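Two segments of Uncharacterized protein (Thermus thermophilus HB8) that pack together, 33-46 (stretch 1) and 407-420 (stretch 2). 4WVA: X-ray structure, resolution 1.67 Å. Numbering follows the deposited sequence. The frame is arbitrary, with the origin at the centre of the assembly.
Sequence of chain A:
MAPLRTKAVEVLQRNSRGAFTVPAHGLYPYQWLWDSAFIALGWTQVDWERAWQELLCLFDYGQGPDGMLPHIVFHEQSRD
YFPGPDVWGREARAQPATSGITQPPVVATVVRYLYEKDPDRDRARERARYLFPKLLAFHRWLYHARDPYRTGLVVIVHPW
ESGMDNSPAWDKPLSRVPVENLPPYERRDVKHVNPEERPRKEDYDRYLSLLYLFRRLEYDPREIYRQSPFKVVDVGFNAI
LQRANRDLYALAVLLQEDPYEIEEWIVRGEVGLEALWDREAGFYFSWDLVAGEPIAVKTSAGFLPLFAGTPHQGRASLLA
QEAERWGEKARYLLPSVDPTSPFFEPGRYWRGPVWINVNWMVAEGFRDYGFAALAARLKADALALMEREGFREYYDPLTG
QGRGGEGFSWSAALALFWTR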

ATOM      1  N   LEU A  33     -29.107  -0.797  11.833  1.00 10.17           N
ATOM      2  CA  LEU A  33     -28.216  -0.208  10.835  1.00 10.15           C
ATOM      3  C   LEU A  33     -27.461  -1.261  10.027  1.00  9.86           C
ATOM      4  O   LEU A  33     -27.670  -1.359   8.801  1.00 10.26           O
ATOM      5  CB  LEU A  33     -27.244   0.750  11.529  1.00 10.06           C
ATOM      6  CG  LEU A  33     -26.381   1.703  10.698  1.00 10.47           C
ATOM      7  CD1 LEU A  33     -25.684   2.668  11.657  1.00 10.72           C
ATOM      8  CD2 LEU A  33     -25.375   0.980   9.810  1.00 10.90           C
ATOM      9  N   TRP A  34     -26.553  -2.024  10.635  1.00 10.19           N
ATOM     10  CA  TRP A  34     -25.774  -2.926   9.761  1.00  9.94           C
ATOM     11  C   TRP A  34     -26.634  -4.076   9.238  1.00  9.99           C
ATOM     12  O   TRP A  34     -26.431  -4.506   8.110  1.00 10.25           O
ATOM     13  CB  TRP A  34     -24.377  -3.362  10.287  1.00 10.07           C
ATOM     14  CG  TRP A  34     -24.285  -4.406  11.362  1.00  9.64           C
ATOM     15  CD1 TRP A  34     -25.201  -4.714  12.350  1.00  9.87           C
ATOM     16  CD2 TRP A  34     -23.139  -5.244  11.609  1.00  9.47           C
ATOM     17  NE1 TRP A  34     -24.687  -5.695  13.164  1.00 10.36           N
ATOM     18  CE2 TRP A  34     -23.431  -6.037  12.718  1.00  9.80           C
ATOM     19  CE3 TRP A  34     -21.884  -5.387  10.977  1.00  9.31           C
ATOM     20  CZ2 TRP A  34     -22.525  -6.977  13.215  1.00  9.63           C
ATOM     21  CZ3 TRP A  34     -20.987  -6.321  11.471  1.00  9.44           C
ATOM     22  CH2 TRP A  34     -21.309  -7.097  12.577  1.00  9.39           C
ATOM     23  N   ASP A  35     -27.676  -4.465   9.979  1.00  9.95           N
ATOM     24  CA  ASP A  35     -28.586  -5.483   9.479  1.00  9.58           C
ATOM     25  C   ASP A  35     -29.217  -5.030   8.179  1.00  9.48           C
ATOM     26  O   ASP A  35     -29.276  -5.796   7.222  1.00  9.17           O
ATOM     27  CB  ASP A  35     -29.697  -5.811  10.485  1.00  9.68           C
ATOM     28  CG  ASP A  35     -29.180  -6.386  11.776  1.00  9.76           C
ATOM     29  OD1 ASP A  35     -28.425  -5.675  12.496  1.00  9.91           O
ATOM     30  OD2 ASP A  35     -29.549  -7.534  12.099  1.00  9.56           O
ATOM     31  N   SER A  36     -29.725  -3.797   8.139  1.00  9.07           N
ATOM     32  CA  SER A  36     -30.425  -3.333   6.943  1.00  9.07           C
ATOM     33  C   SER A  36     -29.493  -3.353   5.744  1.00  8.91           C
ATOM     34  O   SER A  36     -29.918  -3.632   4.635  1.00  9.40           O
ATOM     35  CB  SER A  36     -31.050  -1.950   7.146  1.00  8.91           C
ATOM     36  OG  SER A  36     -32.342  -2.069   7.721  1.00  9.39           O
ATOM     37  N   ALA A  37     -28.206  -3.083   5.971  1.00  9.10           N
ATOM     38  CA  ALA A  37     -27.261  -3.032   4.879  1.00  9.57           C
ATOM     39  C   ALA A  37     -27.111  -4.430   4.289  1.00  9.54           C
ATOM     40  O   ALA A  37     -27.204  -4.592   3.076  1.00  9.72           O
ATOM     41  CB  ALA A  37     -25.925  -2.492   5.344  1.00  9.85           C
ATOM     42  N   PHE A  38     -26.902  -5.434   5.135  1.00  9.57           N
ATOM     43  CA  PHE A  38     -26.783  -6.823   4.620  1.00  9.46           C
ATOM     44  C   PHE A  38     -28.107  -7.264   3.995  1.00  9.85           C
ATOM     45  O   PHE A  38     -28.113  -7.942   2.973  1.00 10.21           O
ATOM     46  CB  PHE A  38     -26.357  -7.832   5.688  1.00  9.40           C
ATOM     47  CG  PHE A  38     -24.997  -7.570   6.267  1.00  9.40           C
ATOM     48  CD1 PHE A  38     -23.847  -7.744   5.497  1.00  9.71           C
ATOM     49  CD2 PHE A  38     -24.853  -7.145   7.580  1.00  9.93           C
ATOM     50  CE1 PHE A  38     -22.600  -7.496   6.028  1.00  9.78           C
ATOM     51  CE2 PHE A  38     -23.597  -6.885   8.110  1.00 10.01           C
ATOM     52  CZ  PHE A  38     -22.464  -7.065   7.331  1.00 10.03           C
ATOM     53  N   ILE A  39     -29.222  -6.927   4.636  1.00  9.73           N
ATOM     54  CA  ILE A  39     -30.535  -7.345   4.151  1.00  9.81           C
ATOM     55  C   ILE A  39     -30.821  -6.809   2.758  1.00 10.07           C
ATOM     56  O   ILE A  39     -31.370  -7.526   1.933  1.00  9.35           O
ATOM     57  CB  ILE A  39     -31.644  -6.971   5.161  1.00 10.04           C
ATOM     58  CG1 ILE A  39     -31.487  -7.794   6.444  1.00 10.20           C
ATOM     59  CG2 ILE A  39     -33.037  -7.086   4.537  1.00 10.62           C
ATOM     60  CD1 ILE A  39     -32.238  -7.206   7.627  1.00 10.40           C
ATOM     61  N   ALA A  40     -30.443  -5.556   2.490  1.00  9.56           N
ATOM     62  CA  ALA A  40     -30.599  -4.969   1.156  1.00  9.98           C
ATOM     63  C   ALA A  40     -29.973  -5.813   0.048  1.00  9.97           C
ATOM     64  O   ALA A  40     -30.529  -5.920  -1.045  1.00  9.54           O
ATOM     65  CB  ALA A  40     -30.066  -3.532   1.134  1.00  9.66           C
ATOM     66  N   LEU A  41     -28.830  -6.446   0.324  1.00 10.41           N
ATOM     67  CA  LEU A  41     -28.215  -7.365  -0.646  1.00 10.80           C
ATOM     68  C   LEU A  41     -29.127  -8.543  -0.974  1.00 11.01           C
ATOM     69  O   LEU A  41     -29.196  -8.981  -2.138  1.00 11.40           O
ATOM     70  CB  LEU A  41     -26.863  -7.863  -0.134  1.00 10.90           C
ATOM     71  CG  LEU A  41     -25.762  -6.801  -0.004  1.00 10.96           C
ATOM     72  CD1 LEU A  41     -24.507  -7.365   0.668  1.00 11.63           C
ATOM     73  CD2 LEU A  41     -25.433  -6.199  -1.362  1.00 11.29           C
ATOM     74  N   GLY A  42     -29.844  -9.045   0.031  1.00 10.80           N
ATOM     75  CA  GLY A  42     -30.817 -10.102  -0.190  1.00 11.10           C
ATOM     76  C   GLY A  42     -31.967  -9.650  -1.072  1.00 10.71           C
ATOM     77  O   GLY A  42     -32.391 -10.377  -1.968  1.00 10.71           O
ATOM     78  N   TRP A  43     -32.472  -8.434  -0.826  1.00 10.50           N
ATOM     79  CA  TRP A  43     -33.584  -7.916  -1.610  1.00 10.93           C
ATOM     80  C   TRP A  43     -33.257  -7.765  -3.107  1.00 11.94           C
ATOM     81  O   TRP A  43     -34.170  -7.780  -3.949  1.00 12.90           O
ATOM     82  CB  TRP A  43     -34.097  -6.585  -1.038  1.00 10.89           C
ATOM     83  CG  TRP A  43     -34.895  -6.738   0.224  1.00 11.57           C
ATOM     84  CD1 TRP A  43     -34.590  -6.225   1.455  1.00 12.04           C
ATOM     85  CD2 TRP A  43     -36.132  -7.439   0.384  1.00 11.73           C
ATOM     86  NE1 TRP A  43     -35.558  -6.578   2.375  1.00 12.67           N
ATOM     87  CE2 TRP A  43     -36.519  -7.311   1.737  1.00 12.31           C
ATOM     88  CE3 TRP A  43     -36.966  -8.149  -0.491  1.00 12.26           C
ATOM     89  CZ2 TRP A  43     -37.697  -7.861   2.236  1.00 12.84           C
ATOM     90  CZ3 TRP A  43     -38.126  -8.701   0.012  1.00 12.88           C
ATOM     91  CH2 TRP A  43     -38.488  -8.548   1.352  1.00 12.72           C
ATOM     92  N   THR A  44     -31.976  -7.651  -3.456  1.00 11.91           N
ATOM     93  CA  THR A  44     -31.591  -7.555  -4.886  1.00 12.67           C
ATOM     94  C   THR A  44     -32.029  -8.807  -5.655  1.00 13.17           C
ATOM     95  O   THR A  44     -32.100  -8.786  -6.892  1.00 13.47           O
ATOM     96  CB  THR A  44     -30.067  -7.384  -5.126  1.00 12.88           C
ATOM     97  OG1 THR A  44     -29.365  -8.563  -4.717  1.00 13.11           O
ATOM     98  CG2 THR A  44     -29.507  -6.178  -4.407  1.00 13.60           C
ATOM     99  N   GLN A  45     -32.275  -9.899  -4.935  1.00 13.64           N
ATOM    100  CA  GLN A  45     -32.699 -11.162  -5.536  1.00 14.38           C
ATOM    101  C   GLN A  45     -34.218 -11.248  -5.688  1.00 14.92           C
ATOM    102  O   GLN A  45     -34.729 -12.242  -6.216  1.00 16.60           O
ATOM    103  CB  GLN A  45     -32.207 -12.330  -4.687  1.00 14.64           C
ATOM    104  CG  GLN A  45     -30.707 -12.423  -4.578  1.00 14.79           C
ATOM    105  CD  GLN A  45     -30.062 -12.441  -5.940  1.00 15.78           C
ATOM    106  OE1 GLN A  45     -30.166 -13.437  -6.679  1.00 15.93           O
ATOM    107  NE2 GLN A  45     -29.393 -11.350  -6.284  1.00 17.19           N
ATOM    108  N   VAL A  46     -34.924 -10.212  -5.237  1.00 14.18           N
ATOM    109  CA  VAL A  46     -36.385 -10.169  -5.238  1.00 15.08           C
ATOM    110  C   VAL A  46     -36.880  -8.961  -6.012  1.00 15.18           C
ATOM    111  O   VAL A  46     -37.724  -9.083  -6.906  1.00 15.81           O
ATOM    112  CB  VAL A  46     -36.950 -10.118  -3.793  1.00 15.07           C
ATOM    113  CG1 VAL A  46     -38.471 -10.069  -3.777  1.00 16.00           C
ATOM    114  CG2 VAL A  46     -36.489 -11.315  -2.989  1.00 15.78           C
ATOM    115  N   GLY A 407     -35.774 -17.201  12.251  1.00 12.81           N
ATOM    116  CA  GLY A 407     -36.109 -16.482  11.028  1.00 12.49           C
ATOM    117  C   GLY A 407     -35.302 -15.201  10.910  1.00 11.98           C
ATOM    118  O   GLY A 407     -35.870 -14.085  10.832  1.00 12.18           O
ATOM    119  N   PHE A 408     -33.976 -15.351  10.971  1.00 12.11           N
ATOM    120  CA  PHE A 408     -33.103 -14.195  11.084  1.00 10.95           C
ATOM    121  C   PHE A 408     -32.742 -13.637   9.708  1.00 10.63           C
ATOM    122  O   PHE A 408     -32.209 -14.350   8.848  1.00 10.44           O
ATOM    123  CB  PHE A 408     -31.848 -14.555  11.879  1.00 11.01           C
ATOM    124  CG  PHE A 408     -31.018 -13.367  12.228  1.00 10.88           C
ATOM    125  CD1 PHE A 408     -31.445 -12.426  13.178  1.00 11.28           C
ATOM    126  CD2 PHE A 408     -29.843 -13.132  11.562  1.00 10.68           C
ATOM    127  CE1 PHE A 408     -30.668 -11.326  13.490  1.00 11.52           C
ATOM    128  CE2 PHE A 408     -29.071 -12.033  11.870  1.00 11.24           C
ATOM    129  CZ  PHE A 408     -29.467 -11.128  12.835  1.00 11.25           C
ATOM    130  N   SER A 409     -33.023 -12.353   9.528  1.00 10.07           N
ATOM    131  CA  SER A 409     -33.039 -11.725   8.207  1.00  9.78           C
ATOM    132  C   SER A 409     -31.700 -11.753   7.471  1.00  9.37           C
ATOM    133  O   SER A 409     -31.670 -12.143   6.316  1.00  9.21           O
ATOM    134  CB  SER A 409     -33.580 -10.303   8.290  1.00  9.90           C
ATOM    135  OG  SER A 409     -34.938 -10.344   8.700  1.00  9.96           O
ATOM    136  N   TRP A 410     -30.589 -11.358   8.091  1.00  9.41           N
ATOM    137  CA  TRP A 410     -29.379 -11.289   7.264  1.00  9.07           C
ATOM    138  C   TRP A 410     -28.860 -12.669   6.846  1.00  9.19           C
ATOM    139  O   TRP A 410     -28.137 -12.797   5.847  1.00  9.41           O
ATOM    140  CB  TRP A 410     -28.266 -10.409   7.829  1.00  9.07           C
ATOM    141  CG  TRP A 410     -27.389 -10.896   8.928  1.00  8.48           C
ATOM    142  CD1 TRP A 410     -26.875 -12.153   9.146  1.00  8.41           C
ATOM    143  CD2 TRP A 410     -26.816 -10.054   9.935  1.00  8.38           C
ATOM    144  NE1 TRP A 410     -26.056 -12.134  10.237  1.00  8.47           N
ATOM    145  CE2 TRP A 410     -26.002 -10.850  10.739  1.00  8.60           C
ATOM    146  CE3 TRP A 410     -26.947  -8.697  10.234  1.00  8.67           C
ATOM    147  CZ2 TRP A 410     -25.322 -10.343  11.840  1.00  8.40           C
ATOM    148  CZ3 TRP A 410     -26.271  -8.186  11.307  1.00  8.71           C
ATOM    149  CH2 TRP A 410     -25.473  -9.007  12.116  1.00  8.64           C
ATOM    150  N   SER A 411     -29.261 -13.692   7.581  1.00  9.24           N
ATOM    151  CA  SER A 411     -28.917 -15.069   7.201  1.00  9.61           C
ATOM    152  C   SER A 411     -29.649 -15.423   5.909  1.00  9.68           C
ATOM    153  O   SER A 411     -29.031 -15.865   4.948  1.00 10.32           O
ATOM    154  CB  SER A 411     -29.251 -16.043   8.337  1.00  9.80           C
ATOM    155  OG  SER A 411     -28.446 -15.767   9.478  1.00  9.80           O
ATOM    156  N   ALA A 412     -30.956 -15.181   5.884  1.00  9.75           N
ATOM    157  CA  ALA A 412     -31.750 -15.355   4.670  1.00  9.97           C
ATOM    158  C   ALA A 412     -31.234 -14.489   3.532  1.00  9.90           C
ATOM    159  O   ALA A 412     -31.034 -14.963   2.404  1.00  9.52           O
ATOM    160  CB  ALA A 412     -33.217 -15.092   4.949  1.00 10.31           C
ATOM    161  N   ALA A 413     -30.980 -13.215   3.821  1.00  9.48           N
ATOM    162  CA  ALA A 413     -30.524 -12.306   2.802  1.00  9.65           C
ATOM    163  C   ALA A 413     -29.237 -12.754   2.144  1.00  9.47           C
ATOM    164  O   ALA A 413     -29.086 -12.682   0.927  1.00  9.33           O
ATOM    165  CB  ALA A 413     -30.330 -10.907   3.385  1.00  9.61           C
ATOM    166  N   LEU A 414     -28.292 -13.176   2.964  1.00  9.63           N
ATOM    167  CA  LEU A 414     -26.986 -13.538   2.438  1.00  9.68           C
ATOM    168  C   LEU A 414     -27.007 -14.928   1.802  1.00 10.01           C
ATOM    169  O   LEU A 414     -26.280 -15.155   0.855  1.00 10.49           O
ATOM    170  CB  LEU A 414     -25.904 -13.388   3.513  1.00  9.63           C
ATOM    171  CG  LEU A 414     -25.616 -11.928   3.890  1.00  9.82           C
ATOM    172  CD1 LEU A 414     -24.673 -11.831   5.084  1.00  9.82           C
ATOM    173  CD2 LEU A 414     -25.030 -11.155   2.718  1.00  9.85           C
ATOM    174  N   ALA A 415     -27.891 -15.820   2.245  1.00 10.51           N
ATOM    175  CA  ALA A 415     -28.139 -17.062   1.486  1.00 10.82           C
ATOM    176  C   ALA A 415     -28.518 -16.733   0.044  1.00 10.57           C
ATOM    177  O   ALA A 415     -27.993 -17.327  -0.892  1.00 10.24           O
ATOM    178  CB  ALA A 415     -29.246 -17.884   2.137  1.00 11.13           C
ATOM    179  N   LEU A 416     -29.430 -15.775  -0.128  1.00 10.46           N
ATOM    180  CA  LEU A 416     -29.878 -15.331  -1.442  1.00 10.83           C
ATOM    181  C   LEU A 416     -28.764 -14.654  -2.233  1.00 11.35           C
ATOM    182  O   LEU A 416     -28.555 -14.946  -3.404  1.00 11.22           O
ATOM    183  CB  LEU A 416     -31.070 -14.375  -1.286  1.00 11.20           C
ATOM    184  CG  LEU A 416     -32.391 -15.042  -0.965  1.00 11.69           C
ATOM    185  CD1 LEU A 416     -33.365 -14.036  -0.375  1.00 11.91           C
ATOM    186  CD2 LEU A 416     -32.960 -15.653  -2.243  1.00 12.00           C
ATOM    187  N   PHE A 417     -28.048 -13.732  -1.598  1.00 10.82           N
ATOM    188  CA  PHE A 417     -26.989 -13.028  -2.281  1.00 11.34           C
ATOM    189  C   PHE A 417     -25.843 -13.962  -2.702  1.00 11.25           C
ATOM    190  O   PHE A 417     -25.345 -13.878  -3.843  1.00 11.19           O
ATOM    191  CB  PHE A 417     -26.466 -11.850  -1.438  1.00 11.12           C
ATOM    192  CG  PHE A 417     -25.595 -10.919  -2.217  1.00 11.13           C
ATOM    193  CD1 PHE A 417     -26.142 -10.133  -3.217  1.00 11.14           C
ATOM    194  CD2 PHE A 417     -24.233 -10.853  -1.975  1.00 11.32           C
ATOM    195  CE1 PHE A 417     -25.350  -9.281  -3.946  1.00 11.18           C
ATOM    196  CE2 PHE A 417     -23.428 -10.005  -2.719  1.00 11.76           C
ATOM    197  CZ  PHE A 417     -23.994  -9.223  -3.698  1.00 11.24           C
ATOM    198  N   TRP A 418     -25.456 -14.861  -1.810  1.00 11.27           N
ATOM    199  CA  TRP A 418     -24.289 -15.719  -2.048  1.00 11.99           C
ATOM    200  C   TRP A 418     -24.550 -16.718  -3.159  1.00 12.58           C
ATOM    201  O   TRP A 418     -23.613 -17.144  -3.839  1.00 13.13           O
ATOM    202  CB  TRP A 418     -23.892 -16.449  -0.755  1.00 12.08           C
ATOM    203  CG  TRP A 418     -22.439 -16.499  -0.463  1.00 12.49           C
ATOM    204  CD1 TRP A 418     -21.408 -16.427  -1.344  1.00 12.91           C
ATOM    205  CD2 TRP A 418     -21.856 -16.661   0.828  1.00 11.92           C
ATOM    206  NE1 TRP A 418     -20.204 -16.522  -0.675  1.00 13.12           N
ATOM    207  CE2 TRP A 418     -20.456 -16.666   0.660  1.00 12.42           C
ATOM    208  CE3 TRP A 418     -22.379 -16.790   2.112  1.00 11.87           C
ATOM    209  CZ2 TRP A 418     -19.570 -16.824   1.733  1.00 12.39           C
ATOM    210  CZ3 TRP A 418     -21.489 -16.923   3.182  1.00 11.87           C
ATOM    211  CH2 TRP A 418     -20.105 -16.945   2.976  1.00 12.20           C
ATOM    212  N   THR A 419     -25.814 -17.064  -3.374  1.00 12.60           N
ATOM    213  CA  THR A 419     -26.179 -18.064  -4.373  1.00 12.83           C
ATOM    214  C   THR A 419     -26.794 -17.414  -5.621  1.00 13.34           C
ATOM    215  O   THR A 419     -27.405 -18.099  -6.436  1.00 14.04           O
ATOM    216  CB  THR A 419     -27.120 -19.145  -3.817  1.00 12.65           C
ATOM    217  OG1 THR A 419     -28.346 -18.542  -3.358  1.00 11.97           O
ATOM    218  CG2 THR A 419     -26.464 -19.949  -2.685  1.00 12.74           C
ATOM    219  N   ARG A 420     -26.592 -16.111  -5.797  1.00 14.08           N
ATOM    220  CA  ARG A 420     -27.162 -15.406  -6.942  1.00 15.22           C
ATOM    221  C   ARG A 420     -26.570 -15.890  -8.249  1.00 16.31           C
ATOM    222  O   ARG A 420     -27.173 -15.582  -9.294  1.00 18.84           O
ATOM    223  CB  ARG A 420     -26.926 -13.898  -6.812  1.00 15.26           C
ATOM    224  CG  ARG A 420     -25.488 -13.468  -7.027  1.00 15.91           C
ATOM    225  CD  ARG A 420     -25.318 -12.005  -6.623  1.00 16.83           C
ATOM    226  NE  ARG A 420     -23.959 -11.506  -6.803  1.00 18.05           N
ATOM    227  CZ  ARG A 420     -22.931 -11.789  -6.017  1.00 19.80           C
ATOM    228  NH1 ARG A 420     -23.065 -12.576  -4.952  1.00 19.75           N
ATOM    229  NH2 ARG A 420     -21.737 -11.261  -6.279  1.00 23.27           N
ATOM    230  OXT ARG A 420     -25.509 -16.543  -8.276  1.00 16.00           O
TER
HETATM  231  O   HOH W   1     -30.805  -9.585  10.442  1.00 10.96           O
HETATM  232  O   HOH W   2     -29.704 -14.326  -9.313  1.00 32.34           O

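What lets the two helices come so close? Their axes pass within 7.3 Å and cross at 41°, and at the tightest point Gly 42 faces Ala 413, with the two CA atoms 3.7 Å apart. Gly 42 leaves a hollow there: its CA lies 3.3 Å from Ala 413 O, and a CB built on it would sit 2.5 Å from Ala 413 CB, a clash. The methyl of Ala 413 is the small bump that fits, with its CB 3.6 Å from Ile 39 CA and 3.7 Å from Phe 38 O.

Which residue has the most surface covered, and where does its side chain go? Trp 410, which has more area covered than any other residue in the contact, reaches in among Trp 34, Asp 35, Phe 38 and Ile 39. Its edge points at the face of Trp 34, the planes at 84°, while its own face receives the edge of Phe 38. Phe 38 thus offers its edge to Trp 410, and Trp 410 offers its own edge to Trp 34. Next to Trp 410 in sequence, Ser 409 meets Ile 39, with Ser 409 CB 3.4 Å from Ile 39 CD1.

What packs around Phe 417 and Leu 416? Leu 41 lays its CB over the face of Phe 417, 4.1 Å from the ring centroid, a CH-pi contact; its CD1 meets Leu 414 CD2 at 4.3 Å. Thr 44 OG1, hydrogen-bonded to Leu 41 O, lies at the edge of the same ring. Gln 45 folds its CG to 3.8 Å from Leu 416 CB.

Do polar groups join the helices directly? No hydrogen bond crosses the contact, so the direct fit rests on packing, but two waters bridge it. Water 1 donates to Asp 35 OD2 and accepts from Trp 410 N; water 2 donates to both Gln 45 OE1 and Arg 420 O.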